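Local structure of major pilin protein fimA (Silicibacter pomeroyi, 2IMH) at residues E133-S138 with E143-A148. The protein is of unknown function, belongs to the DUF1028 family, and folds as two antiparallel beta-sheets packed with helices. Numbering follows the deposited sequence. Where two conformers were deposited one is given.
Sequences EAFVAS and ERRLLA
The ring of F135 lies against the start of helix 142-155, its CE1 3.6 Å from CB of R145 and its CD1 the same distance from the R145 carbonyl O. On the L146 side, CE1 meets CD2 of that leucine at 3.7 Å, the two side chains lying alongside and pointing the same way. With CG anti to the backbone N (chi1 -175°), the ring of F135 swings from its own helix toward the second one. R145 CG sits 3.2 Å from OG of S138; beyond it, in one of two conformers, bends at chi2 and chi3 carry the guanidinium past CZ of F135, planes 52° apart. The S138 hydroxyl hydrogen-bonds L140 N, while R145 NH2 makes a weak hydrogen bond to L140 O and NH1 a long, weak ion pair with D11 OD1. Farther along, CB of A134 rests 3.7 Å from O of A148; the short segments' axes approach to 8.0 Å, which the alanines probably help allow. Replacing F135 by alanine is likely to open a gap beside L146 CD2 and R145 CB. The antiparallel helical hairpin, axes at 156°, lies on the six-stranded sheet: F135 reaches I7 and A9 of strand 4-11, L146 touches strand 165-172, and L147 packs against helix 189-200.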
loop_
_atom_site.group_PDB
_atom_site.type_symbol
_atom_site.label_atom_id
_atom_site.label_comp_id
_atom_site.label_asym_id
_atom_site.label_seq_id
_atom_site.Cartn_x
_atom_site.Cartn_y
_atom_site.Cartn_z
ATOM N N GLU A 133 -5.833 7.929 12.170
ATOM C CA GLU A 133 -5.390 8.188 13.543
ATOM C C GLU A 133 -4.338 7.167 13.989
ATOM O O GLU A 133 -3.319 7.539 14.560
ATOM C CB GLU A 133 -6.585 8.157 14.503
ATOM C CG GLU A 133 -6.221 8.350 15.981
ATOM C CD GLU A 133 -7.400 8.146 16.939
ATOM O OE1 GLU A 133 -8.513 7.774 16.494
ATOM O OE2 GLU A 133 -7.214 8.359 18.161
ATOM N N ALA A 134 -4.591 5.882 13.734
ATOM C CA ALA A 134 -3.639 4.830 14.115
ATOM C C ALA A 134 -2.286 5.006 13.431
ATOM O O ALA A 134 -1.246 4.898 14.088
ATOM C CB ALA A 134 -4.206 3.452 13.850
ATOM N N PHE A 135 -2.287 5.303 12.136
ATOM C CA PHE A 135 -1.027 5.514 11.416
ATOM C C PHE A 135 -0.246 6.714 11.946
ATOM O O PHE A 135 0.948 6.612 12.224
ATOM C CB PHE A 135 -1.258 5.689 9.913
ATOM C CG PHE A 135 0.009 5.792 9.142
ATOM C CD1 PHE A 135 0.701 4.637 8.760
ATOM C CD2 PHE A 135 0.551 7.043 8.844
ATOM C CE1 PHE A 135 1.904 4.740 8.083
ATOM C CE2 PHE A 135 1.741 7.149 8.158
ATOM C CZ PHE A 135 2.423 5.993 7.788
ATOM N N VAL A 136 -0.927 7.847 12.091
ATOM C CA VAL A 136 -0.236 9.077 12.467
ATOM C C VAL A 136 0.190 9.074 13.936
ATOM O O VAL A 136 1.229 9.630 14.270
ATOM C CB VAL A 136 -1.037 10.356 12.091
ATOM C CG1 VAL A 136 -1.262 10.411 10.576
ATOM C CG2 VAL A 136 -2.355 10.422 12.839
ATOM N N ALA A 137 -0.585 8.418 14.800
ATOM C CA ALA A 137 -0.268 8.376 16.235
ATOM C C ALA A 137 0.868 7.415 16.579
ATOM O O ALA A 137 1.521 7.574 17.608
ATOM C CB ALA A 137 -1.507 8.028 17.040
ATOM N N SER A 138 1.097 6.417 15.730
ATOM C CA SER A 138 2.081 5.384 16.026
ATOM C C SER A 138 3.505 5.909 15.938
ATOM O O SER A 138 3.865 6.600 14.977
ATOM C CB SER A 138 1.925 4.202 15.082
ATOM O OG SER A 138 2.938 3.234 15.334
ATOM N N GLU A 143 6.775 0.261 8.737
ATOM C CA GLU A 143 5.997 -0.941 8.395
ATOM C C GLU A 143 4.958 -1.299 9.455
ATOM O O GLU A 143 3.849 -1.711 9.125
ATOM C CB GLU A 143 6.937 -2.122 8.184
ATOM C CG GLU A 143 7.883 -1.939 7.003
ATOM C CD GLU A 143 9.138 -1.116 7.305
ATOM O OE1 GLU A 143 9.319 -0.614 8.441
ATOM O OE2 GLU A 143 9.961 -0.974 6.377
ATOM N N ARG A 144 5.328 -1.147 10.724
ATOM C CA ARG A 144 4.420 -1.444 11.822
ATOM C C ARG A 144 3.320 -0.404 11.942
ATOM O O ARG A 144 2.243 -0.708 12.454
ATOM C CB ARG A 144 5.180 -1.589 13.156
ATOM C CG ARG A 144 6.099 -2.810 13.208
ATOM C CD ARG A 144 6.900 -2.838 14.532
ATOM N NE ARG A 144 6.031 -3.182 15.665
ATOM C CZ ARG A 144 6.341 -3.039 16.957
ATOM N NH1 ARG A 144 7.526 -2.553 17.334
ATOM N NH2 ARG A 144 5.450 -3.392 17.888
ATOM N N ARG A 145 3.593 0.817 11.474
ATOM C CA ARG A 145 2.575 1.875 11.431
ATOM C C ARG A 145 1.498 1.500 10.421
ATOM O O ARG A 145 0.305 1.672 10.679
ATOM C CB ARG A 145 3.207 3.225 11.065
ATOM C CG ARG A 145 3.661 4.033 12.274
ATOM C CD ARG A 145 4.991 4.729 12.061
ATOM N NE ARG A 145 5.013 5.709 10.973
ATOM C CZ ARG A 145 6.130 6.135 10.389
ATOM N NH1 ARG A 145 6.077 7.020 9.410
ATOM N NH2 ARG A 145 7.307 5.667 10.778
ATOM N N LEU A 146 1.935 0.976 9.270
ATOM C CA LEU A 146 1.009 0.507 8.239
ATOM C C LEU A 146 0.161 -0.621 8.791
ATOM O O LEU A 146 -1.060 -0.618 8.644
ATOM C CB LEU A 146 1.762 0.064 6.980
ATOM C CG LEU A 146 2.468 1.172 6.177
ATOM C CD1 LEU A 146 3.387 0.540 5.131
ATOM C CD2 LEU A 146 1.464 2.149 5.526
ATOM N N LEU A 147 0.797 -1.571 9.478
ATOM C CA LEU A 147 0.043 -2.671 10.099
ATOM C C LEU A 147 -0.967 -2.161 11.131
ATOM O O LEU A 147 -2.110 -2.625 11.169
ATOM C CB LEU A 147 0.984 -3.710 10.714
ATOM C CG LEU A 147 1.767 -4.587 9.728
ATOM C CD1 LEU A 147 2.901 -5.359 10.427
ATOM C CD2 LEU A 147 0.848 -5.557 8.970
ATOM N N ALA A 148 -0.538 -1.215 11.959
ATOM C CA ALA A 148 -1.404 -0.611 12.976
ATOM C C ALA A 148 -2.652 -0.005 12.319
ATOM O O ALA A 148 -3.769 -0.127 12.838
ATOM C CB ALA A 148 -0.656 0.439 13.750
#